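PDB 5JVK: T9SS C-terminal target domain-containing protein from Bacteroides cellulosilyticus, which probably hydrolyses O-glycosidic bonds in glycans, as a family 39 glycoside hydrolase from a gut symbiont. Local coordinates for residues K41-R44 and L49-S52; G23-A28 and V89-V94; G53-N56 and E60-I63; L394-S397 and P401-S404; L466-I469 and E475-L478. All coordinates share one frame; numbering follows the deposited sequence.

Interaction 1 (K41-R44 and L49-S52); sequences KLVR and LTFS
Leu49 meets Arg44 at the turn end of an antiparallel beta hairpin, where strand 37-44 gives way to strand 50-55. Its carbonyl O accepts the Arg44 N-H at 2.9 Å, while its side chain comes in over the flat end of the arginine. Leu49 CD2 stands 3.4 Å from Arg44 CZ, above the centre of one face of the guanidinium, and the bend at chi3 of the arginine (69°) helps turn that face to the leucine. The same group carries salt bridges, NH2 to Asp47 in the turn and NH1 to Glu67. Thr50 comes next, in a non-hydrogen-bonded pair with Val43. The two side chains lie alongside each other and point the same way, Thr50 OG1 being 4.0 Å from Val43 CG1, and that hydroxyl bonds to Asn48 O; the methyl CG2 touches Lys41 CE at 3.8 Å. Phe51 then forms the hydrogen-bonded pair with Leu42. Leu42 N reaches Phe51 O at 2.9 Å with an almost straight N-H (173°), and Phe51 N returns a more bent bond to Leu42 O. Ser52, paired with Lys41, brings OG to 3.9 Å from Lys41 CG. The chemistry thus differs by face: Leu42 and Phe51 make an apolar one, looking onto strand 60-65, whereas the other is mixed, Val43 and the carbon parts of Lys41 and Thr50 lying among polar groups.

Interaction 2 (G23-A28 and V89-V94); sequences GKKNVA and VNYAVV
Two beta-sheets face each other in the N-terminal beta-sandwich, and strands 23-30 and 83-94 meet here across its interior, one from each sheet. Their axes approach to 10.2 Å, a separation bridged by side chains, with Tyr91 as the central piece. Its chi1 of -166° points the ring away from its own backbone N and across toward the other sheet. Val27 places CG1 over one face of that ring, 4.2 Å from the Tyr91 centroid and 11° off the normal, a CH-pi contact close to the ring axis. Lys25 crosses nearer the hydroxyl end: its CB lies 3.7 Å from Tyr91 OH. A bend at chi2 (-55°) carries the rest of the lysine chain along the interface, where Lys25 CE packs 4.0 Å from Val93 CG1. The amine NZ then finds oxygen partners just before the strand, in Asp21 O and Ser19 OG. Leu17 also packs against the tyrosine. The contact is therefore one of dispersion and CH-pi packing, in which the lysine serves as an aliphatic chain. Bonds from the presumably charged amine of this buried residue to a backbone carbonyl and a serine hydroxyl probably offset part of the cost of burial.

Interaction 3 (G53-N56 and E60-I63); sequences GVAN and ELVI
Ala55 packs against Leu61 where a chain crossing from one sheet of the N-terminal beta-sandwich to the other lines up its two strands edge to edge. Strand 50-55 is outermost in one sheet and strand 60-65 in the other; they run antiparallel, at 169°, with axes 5.9 Å apart at their closest. The tight part lies on the inner side. Ala55 CB sits 3.7 Å from Leu61 CA and 3.9 Å from Leu61 CB, so the methyl is pressed to the partner backbone. Leu61 extends its side chain with CG trans to the backbone N (chi1 175°), which helps bring Leu61 CD1 against the Gly53 backbone, 3.4 Å from Gly53 O. The absence of a side chain permits Gly53 its close approach to Val62 O, Leu61 and Ile63, whose CG1 lies 4.2 Å from Gly53 N. Leu38 also touches Leu61, and Leu42 touches Ile63. The outer side is looser: Val54, Glu60 and Val62 direct their CB atoms away from the facing strand, and a water mediates between the backbones in place of direct strand pairing. That water lies 3.0 Å from Val54 O, to which it can donate, and accepts from Val62 N at 3.1 Å.

Interaction 4 (L394-S397 and P401-S404); sequences LLRS and PKPS
Lys402 sets its CG beside the backbone N and opposite the carbonyl carbon (chi1 -64°), which places that methylene at the guanidinium of Arg396; a later bend at chi3 redirects CE and NZ. Arg396, extended from CG to NE, turns its guanidinium at chi4 (82°) so that one face looks onto the lysine. CG of Lys402 lies 3.9 Å from Arg396 CZ, over the centre of the group, and the CG atoms of Arg396 and Lys402 approach to 3.8 Å. Backbone pairing fixes the relation between the segments: Lys402 N donates to Leu394 O at 2.8 Å, close to straight at 164°. One residue on, Leu395 CD2 reaches across to lie 3.6 Å from Pro401 CA. At the start of helix 403-415, Ser404 puts OG 3.4 Å from Leu394 CD2, while the hydroxyl bonds to Gln353 of helix 350-366. The loop is thereby folded back on the helix entry, between strand 373-375 of the eight-stranded beta/alpha barrel and helix 403-415. Two cationic side chains can lie together here, since the contact is through the Lys402 CG methylene and the charged ends have other partners. Lys402 NZ bonds to Ser345 OG and Gly393 O, whereas Arg396 NH1 bonds to Asn90 of the beta-sandwich, which makes the arginine a polar link between barrel and N-terminal domain.

Interaction 5 (L466-I469 and E475-L478); sequences LRLI and EMPL
Leu468 has the most extensive contact in this short beta hairpin, with its carbonyl and its side chain both engaged. Leu468 O accepts Met476 N at 2.9 Å, with a nearly straight N-H (170°). The side chain stretches away from the backbone N at chi1 (-180°) and, with chi2, this brings Leu468 CD2 to 3.9 Å from Met476 CB, while Leu468 CB meets Leu478 CD2 at 3.8 Å. The other branch of Leu478, CD1, reaches back to Leu466 CB at 4.0 Å. Where the strands splay apart, a water accepts from Leu468 N and donates to Met476 O at 2.8 Å. On the other face, Arg467 and Glu475 cross at about a right angle. NH1 of Arg467 approaches Glu475 OE1 at 3.5 Å in a weak salt bridge, the oxygen lying at the guanidinium edge near its plane and the two flat groups turned 70° to each other. Ile469 CD1 packs 4.1 Å from Glu475 CB and also covers a guanidinium face near its rim. Further out, strand 494-498 flanks strand 466-469 on the side away from 475-476, through backbone hydrogen bonds of Arg467 with Val497 and Ile469 with Tyr495. Strand 475-476 thus forms one edge of this C-terminal antiparallel sheet.

Interactions 1, 2 and 3 build one N-terminal beta-sandwich: interactions 1 and 3 share strand 50-55 and follow each other along the chain, both nested within the loop closed by interaction 2. Their centres lie 10 to 13 Å apart, and Leu42 packs against Tyr91, Val27 and Ile63. Interaction 4 comes later, after the last barrel strand, yet its centre is about 14 Å from that of interaction 2, which it touches where Arg396 and Pro401 meet Asn90 and Ala92. Interaction 5 belongs to the separate C-terminal sheet; its nearest atoms are about 5 Å from interaction 1. The sandwich is thus fastened to the barrel, with the C-terminal sheet close by.

Interaction 1 (K41-R44 and L49-S52)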
loop_
_atom_site.group_PDB
_atom_site.type_symbol
_atom_site.label_atom_id
_atom_site.label_comp_id
_atom_site.label_asym_id
_atom_site.label_seq_id
_atom_site.Cartn_x
_atom_site.Cartn_y
_atom_site.Cartn_z
ATOM N N LYS A 41 -22.322 16.052 12.649
ATOM C CA LYS A 41 -21.864 15.214 13.760
ATOM C C LYS A 41 -20.735 14.311 13.271
ATOM O O LYS A 41 -20.923 13.562 12.311
ATOM C CB LYS A 41 -23.005 14.340 14.279
ATOM C CG LYS A 41 -24.029 15.070 15.133
ATOM C CD LYS A 41 -25.162 14.146 15.568
ATOM C CE LYS A 41 -24.757 13.231 16.716
ATOM N NZ LYS A 41 -25.705 12.096 16.893
ATOM N N LEU A 42 -19.574 14.392 13.924
ATOM C CA LEU A 42 -18.452 13.484 13.667
ATOM C C LEU A 42 -18.409 12.445 14.776
ATOM O O LEU A 42 -18.102 12.784 15.912
ATOM C CB LEU A 42 -17.125 14.245 13.622
ATOM C CG LEU A 42 -16.871 15.094 12.376
ATOM C CD1 LEU A 42 -15.716 16.054 12.622
ATOM C CD2 LEU A 42 -16.597 14.228 11.155
ATOM N N VAL A 43 -18.705 11.190 14.430
ATOM C CA VAL A 43 -18.799 10.082 15.390
ATOM C C VAL A 43 -17.670 9.073 15.154
ATOM O O VAL A 43 -17.565 8.496 14.072
ATOM C CB VAL A 43 -20.155 9.353 15.260
ATOM C CG1 VAL A 43 -20.359 8.392 16.426
ATOM C CG2 VAL A 43 -21.302 10.356 15.180
ATOM N N ARG A 44 -16.846 8.854 16.179
ATOM C CA ARG A 44 -15.661 7.996 16.073
ATOM C C ARG A 44 -16.028 6.511 16.076
ATOM O O ARG A 44 -16.970 6.104 16.757
ATOM C CB ARG A 44 -14.697 8.285 17.229
ATOM C CG ARG A 44 -13.353 7.583 17.109
ATOM C CD ARG A 44 -12.266 8.236 17.947
ATOM N NE ARG A 44 -12.466 8.065 19.385
ATOM C CZ ARG A 44 -11.619 8.489 20.325
ATOM N NH1 ARG A 44 -10.492 9.121 20.000
ATOM N NH2 ARG A 44 -11.893 8.281 21.608
ATOM N N LEU A 49 -17.205 8.593 20.161
ATOM C CA LEU A 49 -16.829 9.947 20.570
ATOM C C LEU A 49 -17.348 10.918 19.508
ATOM O O LEU A 49 -16.996 10.803 18.331
ATOM C CB LEU A 49 -15.309 10.076 20.715
ATOM C CG LEU A 49 -14.749 11.422 21.194
ATOM C CD1 LEU A 49 -15.212 11.731 22.609
ATOM C CD2 LEU A 49 -13.230 11.424 21.120
ATOM N N THR A 50 -18.197 11.851 19.934
ATOM C CA THR A 50 -18.950 12.713 19.021
ATOM C C THR A 50 -18.522 14.177 19.147
ATOM O O THR A 50 -18.262 14.662 20.249
ATOM C CB THR A 50 -20.465 12.585 19.279
ATOM O OG1 THR A 50 -20.850 11.208 19.160
ATOM C CG2 THR A 50 -21.274 13.421 18.287
ATOM N N PHE A 51 -18.444 14.859 18.004
ATOM C CA PHE A 51 -18.172 16.297 17.944
ATOM C C PHE A 51 -19.195 16.961 17.027
ATOM O O PHE A 51 -19.478 16.446 15.945
ATOM C CB PHE A 51 -16.751 16.552 17.442
ATOM C CG PHE A 51 -15.691 15.979 18.332
ATOM C CD1 PHE A 51 -15.379 16.592 19.543
ATOM C CD2 PHE A 51 -15.013 14.815 17.977
ATOM C CE1 PHE A 51 -14.404 16.062 20.379
ATOM C CE2 PHE A 51 -14.039 14.280 18.808
ATOM C CZ PHE A 51 -13.736 14.901 20.011
ATOM N N SER A 52 -19.737 18.098 17.467
ATOM C CA SER A 52 -20.845 18.766 16.778
ATOM C C SER A 52 -20.496 20.176 16.336
ATOM O O SER A 52 -19.662 20.842 16.949
ATOM C CB SER A 52 -22.072 18.817 17.687
ATOM O OG SER A 52 -22.665 17.537 17.784
#

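Interaction 2 (G23-A28 and V89-V94)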
loop_
_atom_site.group_PDB
_atom_site.type_symbol
_atom_site.label_atom_id
_atom_site.label_comp_id
_atom_site.label_asym_id
_atom_site.label_seq_id
_atom_site.Cartn_x
_atom_site.Cartn_y
_atom_site.Cartn_z
ATOM N N GLY A 23 -7.784 19.319 15.865
ATOM C CA GLY A 23 -8.106 20.743 15.681
ATOM C C GLY A 23 -9.389 21.022 14.918
ATOM O O GLY A 23 -10.267 20.161 14.829
ATOM N N LYS A 24 -9.491 22.239 14.378
ATOM C CA LYS A 24 -10.667 22.681 13.613
ATOM C C LYS A 24 -10.685 22.048 12.229
ATOM O O LYS A 24 -9.751 22.238 11.449
ATOM C CB LYS A 24 -10.702 24.212 13.455
ATOM C CG LYS A 24 -11.371 24.948 14.602
ATOM C CD LYS A 24 -11.746 26.373 14.215
ATOM C CE LYS A 24 -12.088 27.220 15.430
ATOM N NZ LYS A 24 -13.092 26.589 16.330
ATOM N N LYS A 25 -11.766 21.326 11.933
ATOM C CA LYS A 25 -11.922 20.608 10.673
ATOM C C LYS A 25 -13.059 21.195 9.839
ATOM O O LYS A 25 -14.228 21.093 10.211
ATOM C CB LYS A 25 -12.166 19.118 10.949
ATOM C CG LYS A 25 -11.105 18.450 11.822
ATOM C CD LYS A 25 -9.692 18.620 11.275
ATOM C CE LYS A 25 -8.658 17.936 12.151
ATOM N NZ LYS A 25 -7.274 18.240 11.689
ATOM N N ASN A 26 -12.693 21.814 8.715
ATOM C CA ASN A 26 -13.646 22.383 7.765
ATOM C C ASN A 26 -14.186 21.255 6.877
ATOM O O ASN A 26 -13.668 20.999 5.787
ATOM C CB ASN A 26 -12.959 23.488 6.938
ATOM C CG ASN A 26 -13.937 24.345 6.139
ATOM O OD1 ASN A 26 -15.154 24.165 6.195
ATOM N ND2 ASN A 26 -13.393 25.299 5.388
ATOM N N VAL A 27 -15.226 20.583 7.365
ATOM C CA VAL A 27 -15.774 19.387 6.704
ATOM C C VAL A 27 -16.688 19.674 5.503
ATOM O O VAL A 27 -16.676 18.915 4.531
ATOM C CB VAL A 27 -16.509 18.448 7.700
ATOM C CG1 VAL A 27 -15.589 18.074 8.857
ATOM C CG2 VAL A 27 -17.819 19.051 8.208
ATOM N N ALA A 28 -17.475 20.749 5.569
ATOM C CA ALA A 28 -18.461 21.054 4.523
ATOM C C ALA A 28 -18.898 22.522 4.523
ATOM O O ALA A 28 -18.499 23.294 5.396
ATOM C CB ALA A 28 -19.674 20.144 4.681
ATOM N N VAL A 89 -20.894 10.518 5.086
ATOM C CA VAL A 89 -19.582 10.079 4.595
ATOM C C VAL A 89 -18.660 9.825 5.787
ATOM O O VAL A 89 -19.033 10.082 6.933
ATOM C CB VAL A 89 -18.934 11.110 3.636
ATOM C CG1 VAL A 89 -19.739 11.219 2.350
ATOM C CG2 VAL A 89 -18.780 12.478 4.295
ATOM N N ASN A 90 -17.464 9.313 5.513
ATOM C CA ASN A 90 -16.444 9.126 6.542
ATOM C C ASN A 90 -15.388 10.226 6.466
ATOM O O ASN A 90 -15.199 10.852 5.417
ATOM C CB ASN A 90 -15.807 7.742 6.414
ATOM C CG ASN A 90 -16.780 6.627 6.744
ATOM O OD1 ASN A 90 -17.264 5.927 5.855
ATOM N ND2 ASN A 90 -17.084 6.463 8.028
ATOM N N TYR A 91 -14.724 10.459 7.597
ATOM C CA TYR A 91 -13.715 11.505 7.733
ATOM C C TYR A 91 -12.576 10.999 8.619
ATOM O O TYR A 91 -12.796 10.621 9.771
ATOM C CB TYR A 91 -14.348 12.763 8.331
ATOM C CG TYR A 91 -13.495 14.006 8.207
ATOM C CD1 TYR A 91 -13.440 14.719 7.009
ATOM C CD2 TYR A 91 -12.749 14.475 9.288
ATOM C CE1 TYR A 91 -12.660 15.860 6.889
ATOM C CE2 TYR A 91 -11.964 15.615 9.178
ATOM C CZ TYR A 91 -11.922 16.304 7.979
ATOM O OH TYR A 91 -11.146 17.433 7.869
ATOM N N ALA A 92 -11.365 10.988 8.068
ATOM C CA ALA A 92 -10.196 10.437 8.746
ATOM C C ALA A 92 -9.357 11.559 9.353
ATOM O O ALA A 92 -8.792 12.376 8.624
ATOM C CB ALA A 92 -9.364 9.619 7.766
ATOM N N VAL A 93 -9.293 11.599 10.684
ATOM C CA VAL A 93 -8.393 12.499 11.408
ATOM C C VAL A 93 -7.152 11.693 11.815
ATOM O O VAL A 93 -7.152 11.002 12.838
ATOM C CB VAL A 93 -9.085 13.136 12.636
ATOM C CG1 VAL A 93 -8.145 14.110 13.337
ATOM C CG2 VAL A 93 -10.367 13.841 12.205
ATOM N N VAL A 94 -6.102 11.797 10.999
ATOM C CA VAL A 94 -4.908 10.938 11.109
ATOM C C VAL A 94 -3.747 11.663 11.794
ATOM O O VAL A 94 -3.734 12.895 11.830
ATOM C CB VAL A 94 -4.448 10.412 9.720
ATOM C CG1 VAL A 94 -5.603 9.733 8.998
ATOM C CG2 VAL A 94 -3.834 11.515 8.860
#

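Interaction 3 (G53-N56 and E60-I63)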
loop_
_atom_site.group_PDB
_atom_site.type_symbol
_atom_site.label_atom_id
_atom_site.label_comp_id
_atom_site.label_asym_id
_atom_site.label_seq_id
_atom_site.Cartn_x
_atom_site.Cartn_y
_atom_site.Cartn_z
ATOM N N GLY A 53 -21.160 20.619 15.273
ATOM C CA GLY A 53 -21.011 21.977 14.751
ATOM C C GLY A 53 -22.194 22.370 13.887
ATOM O O GLY A 53 -22.868 21.503 13.326
ATOM N N VAL A 54 -22.442 23.678 13.785
ATOM C CA VAL A 54 -23.568 24.222 13.009
ATOM C C VAL A 54 -23.084 25.334 12.070
ATOM O O VAL A 54 -22.168 26.086 12.410
ATOM C CB VAL A 54 -24.683 24.773 13.933
ATOM C CG1 VAL A 54 -25.933 25.120 13.128
ATOM C CG2 VAL A 54 -25.019 23.769 15.034
ATOM N N ALA A 55 -23.705 25.422 10.893
ATOM C CA ALA A 55 -23.406 26.465 9.906
ATOM C C ALA A 55 -24.691 26.961 9.235
ATOM O O ALA A 55 -25.487 26.157 8.738
ATOM C CB ALA A 55 -22.435 25.939 8.861
ATOM N N ASN A 56 -24.877 28.281 9.216
ATOM C CA ASN A 56 -26.046 28.906 8.579
ATOM C C ASN A 56 -25.855 28.995 7.063
ATOM O O ASN A 56 -24.793 28.639 6.545
ATOM C CB ASN A 56 -26.291 30.306 9.164
ATOM C CG ASN A 56 -26.581 30.276 10.651
ATOM O OD1 ASN A 56 -27.139 29.309 11.173
ATOM N ND2 ASN A 56 -26.205 31.341 11.343
ATOM N N GLU A 60 -19.422 28.220 6.295
ATOM C CA GLU A 60 -18.591 27.015 6.356
ATOM C C GLU A 60 -18.880 26.247 7.649
ATOM O O GLU A 60 -18.943 26.845 8.727
ATOM C CB GLU A 60 -17.104 27.390 6.310
ATOM C CG GLU A 60 -16.640 28.015 4.997
ATOM C CD GLU A 60 -16.380 27.004 3.887
ATOM O OE1 GLU A 60 -16.722 25.809 4.040
ATOM O OE2 GLU A 60 -15.821 27.412 2.847
ATOM N N LEU A 61 -19.057 24.932 7.534
ATOM C CA LEU A 61 -19.217 24.059 8.700
ATOM C C LEU A 61 -17.847 23.611 9.207
ATOM O O LEU A 61 -17.128 22.894 8.505
ATOM C CB LEU A 61 -20.076 22.837 8.359
ATOM C CG LEU A 61 -20.246 21.760 9.441
ATOM C CD1 LEU A 61 -20.723 22.351 10.761
ATOM C CD2 LEU A 61 -21.202 20.677 8.962
ATOM N N VAL A 62 -17.504 24.033 10.425
ATOM C CA VAL A 62 -16.229 23.704 11.060
ATOM C C VAL A 62 -16.502 23.050 12.415
ATOM O O VAL A 62 -17.324 23.548 13.185
ATOM C CB VAL A 62 -15.357 24.966 11.242
ATOM C CG1 VAL A 62 -14.039 24.627 11.931
ATOM C CG2 VAL A 62 -15.102 25.631 9.892
ATOM N N ILE A 63 -15.812 21.941 12.697
ATOM C CA ILE A 63 -16.007 21.168 13.931
ATOM C C ILE A 63 -14.674 21.010 14.662
ATOM O O ILE A 63 -13.667 20.652 14.052
ATOM C CB ILE A 63 -16.610 19.770 13.646
ATOM C CG1 ILE A 63 -17.876 19.905 12.783
ATOM C CG2 ILE A 63 -16.928 19.037 14.953
ATOM C CD1 ILE A 63 -18.574 18.601 12.457
HETATM O O HOH W 1 -19.186 26.088 11.988
#

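Interaction 4 (L394-S397 and P401-S404)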
loop_
_atom_site.group_PDB
_atom_site.type_symbol
_atom_site.label_atom_id
_atom_site.label_comp_id
_atom_site.label_asym_id
_atom_site.label_seq_id
_atom_site.Cartn_x
_atom_site.Cartn_y
_atom_site.Cartn_z
ATOM N N LEU A 394 -8.223 1.918 -0.385
ATOM C CA LEU A 394 -8.202 2.637 0.892
ATOM C C LEU A 394 -9.250 3.754 0.893
ATOM O O LEU A 394 -9.811 4.085 1.938
ATOM C CB LEU A 394 -6.814 3.226 1.163
ATOM C CG LEU A 394 -5.615 2.280 1.041
ATOM C CD1 LEU A 394 -4.323 3.026 1.332
ATOM C CD2 LEU A 394 -5.747 1.074 1.956
ATOM N N LEU A 395 -9.485 4.341 -0.280
ATOM C CA LEU A 395 -10.570 5.297 -0.493
ATOM C C LEU A 395 -11.640 4.671 -1.375
ATOM O O LEU A 395 -11.349 3.782 -2.178
ATOM C CB LEU A 395 -10.047 6.559 -1.184
ATOM C CG LEU A 395 -8.864 7.283 -0.548
ATOM C CD1 LEU A 395 -8.458 8.460 -1.421
ATOM C CD2 LEU A 395 -9.196 7.746 0.861
ATOM N N ARG A 396 -12.871 5.153 -1.227
ATOM C CA ARG A 396 -13.968 4.786 -2.119
ATOM C C ARG A 396 -13.874 5.612 -3.398
ATOM O O ARG A 396 -13.045 6.522 -3.496
ATOM C CB ARG A 396 -15.313 5.027 -1.438
ATOM C CG ARG A 396 -15.479 4.261 -0.138
ATOM C CD ARG A 396 -16.937 4.161 0.274
ATOM N NE ARG A 396 -17.111 3.182 1.343
ATOM C CZ ARG A 396 -16.897 3.406 2.644
ATOM N NH1 ARG A 396 -16.489 4.602 3.091
ATOM N NH2 ARG A 396 -17.093 2.413 3.513
ATOM N N SER A 397 -14.724 5.298 -4.373
ATOM C CA SER A 397 -14.748 6.022 -5.657
ATOM C C SER A 397 -15.001 7.531 -5.501
ATOM O O SER A 397 -14.476 8.328 -6.281
ATOM C CB SER A 397 -15.793 5.417 -6.599
ATOM O OG SER A 397 -17.099 5.625 -6.099
ATOM N N PRO A 401 -12.699 8.101 2.735
ATOM C CA PRO A 401 -11.768 7.111 3.285
ATOM C C PRO A 401 -12.477 5.923 3.931
ATOM O O PRO A 401 -13.486 6.102 4.619
ATOM C CB PRO A 401 -10.987 7.909 4.334
ATOM C CG PRO A 401 -11.945 8.951 4.788
ATOM C CD PRO A 401 -12.763 9.311 3.576
ATOM N N LYS A 402 -11.955 4.726 3.675
ATOM C CA LYS A 402 -12.376 3.509 4.366
ATOM C C LYS A 402 -11.486 3.353 5.607
ATOM O O LYS A 402 -10.467 4.047 5.713
ATOM C CB LYS A 402 -12.243 2.303 3.434
ATOM C CG LYS A 402 -13.154 2.366 2.211
ATOM C CD LYS A 402 -12.678 1.452 1.093
ATOM C CE LYS A 402 -12.719 -0.009 1.506
ATOM N NZ LYS A 402 -12.366 -0.921 0.386
ATOM N N PRO A 403 -11.862 2.467 6.558
ATOM C CA PRO A 403 -11.025 2.246 7.753
ATOM C C PRO A 403 -9.556 1.887 7.472
ATOM O O PRO A 403 -8.683 2.249 8.262
ATOM C CB PRO A 403 -11.727 1.081 8.454
ATOM C CG PRO A 403 -13.153 1.235 8.075
ATOM C CD PRO A 403 -13.138 1.730 6.656
ATOM N N SER A 404 -9.300 1.190 6.363
ATOM C CA SER A 404 -7.945 0.814 5.962
ATOM C C SER A 404 -7.019 2.006 5.723
ATOM O O SER A 404 -5.805 1.898 5.928
ATOM C CB SER A 404 -7.982 -0.081 4.722
ATOM O OG SER A 404 -8.676 0.547 3.663
#

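Interaction 5 (L466-I469 and E475-L478)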
loop_
_atom_site.group_PDB
_atom_site.type_symbol
_atom_site.label_atom_id
_atom_site.label_comp_id
_atom_site.label_asym_id
_atom_site.label_seq_id
_atom_site.Cartn_x
_atom_site.Cartn_y
_atom_site.Cartn_z
ATOM N N LEU A 466 5.346 5.021 29.188
ATOM C CA LEU A 466 4.559 4.349 28.151
ATOM C C LEU A 466 3.248 5.074 27.844
ATOM O O LEU A 466 2.568 5.559 28.751
ATOM C CB LEU A 466 4.266 2.900 28.560
ATOM C CG LEU A 466 5.456 1.932 28.576
ATOM C CD1 LEU A 466 5.058 0.610 29.211
ATOM C CD2 LEU A 466 6.010 1.702 27.177
ATOM N N ARG A 467 2.920 5.150 26.555
ATOM C CA ARG A 467 1.610 5.589 26.075
ATOM C C ARG A 467 0.991 4.457 25.267
ATOM O O ARG A 467 1.684 3.819 24.480
ATOM C CB ARG A 467 1.738 6.820 25.178
ATOM C CG ARG A 467 1.802 8.156 25.903
ATOM C CD ARG A 467 1.488 9.293 24.937
ATOM N NE ARG A 467 2.372 9.272 23.766
ATOM C CZ ARG A 467 2.097 9.789 22.564
ATOM N NH1 ARG A 467 0.935 10.398 22.309
ATOM N NH2 ARG A 467 3.002 9.690 21.588
ATOM N N LEU A 468 -0.307 4.224 25.450
ATOM C CA LEU A 468 -1.041 3.208 24.697
ATOM C C LEU A 468 -1.864 3.860 23.592
ATOM O O LEU A 468 -2.727 4.688 23.874
ATOM C CB LEU A 468 -1.957 2.419 25.631
ATOM C CG LEU A 468 -2.810 1.300 25.028
ATOM C CD1 LEU A 468 -1.940 0.237 24.374
ATOM C CD2 LEU A 468 -3.693 0.688 26.102
ATOM N N ILE A 469 -1.588 3.476 22.344
ATOM C CA ILE A 469 -2.305 3.967 21.161
ATOM C C ILE A 469 -2.980 2.776 20.480
ATOM O O ILE A 469 -2.374 1.712 20.366
ATOM C CB ILE A 469 -1.337 4.637 20.148
ATOM C CG1 ILE A 469 -0.425 5.672 20.834
ATOM C CG2 ILE A 469 -2.104 5.273 18.990
ATOM C CD1 ILE A 469 -1.149 6.825 21.507
ATOM N N GLU A 475 -5.650 7.654 21.912
ATOM C CA GLU A 475 -4.869 7.334 23.103
ATOM C C GLU A 475 -5.767 6.730 24.178
ATOM O O GLU A 475 -6.888 7.192 24.386
ATOM C CB GLU A 475 -4.163 8.580 23.641
ATOM C CG GLU A 475 -3.233 8.289 24.817
ATOM C CD GLU A 475 -2.207 9.377 25.084
ATOM O OE1 GLU A 475 -1.974 10.240 24.207
ATOM O OE2 GLU A 475 -1.612 9.350 26.184
ATOM N N MET A 476 -5.255 5.700 24.851
ATOM C CA MET A 476 -5.964 4.999 25.920
ATOM C C MET A 476 -5.095 4.997 27.176
ATOM O O MET A 476 -3.870 5.018 27.071
ATOM C CB MET A 476 -6.242 3.549 25.512
ATOM C CG MET A 476 -7.132 3.382 24.289
ATOM S SD MET A 476 -7.037 1.717 23.595
ATOM C CE MET A 476 -7.657 0.732 24.961
ATOM N N PRO A 477 -5.717 4.964 28.370
ATOM C CA PRO A 477 -4.921 4.763 29.583
ATOM C C PRO A 477 -4.439 3.313 29.701
ATOM O O PRO A 477 -4.999 2.425 29.056
ATOM C CB PRO A 477 -5.904 5.104 30.705
ATOM C CG PRO A 477 -7.239 4.778 30.137
ATOM C CD PRO A 477 -7.152 5.115 28.676
ATOM N N LEU A 478 -3.404 3.094 30.506
ATOM C CA LEU A 478 -2.898 1.750 30.782
ATOM C C LEU A 478 -3.671 1.119 31.938
ATOM O O LEU A 478 -4.137 1.824 32.832
ATOM C CB LEU A 478 -1.411 1.801 31.137
ATOM C CG LEU A 478 -0.463 2.344 30.064
ATOM C CD1 LEU A 478 0.909 2.626 30.651
ATOM C CD2 LEU A 478 -0.341 1.374 28.902
HETATM O O HOH W 2 -1.381 6.190 27.740
#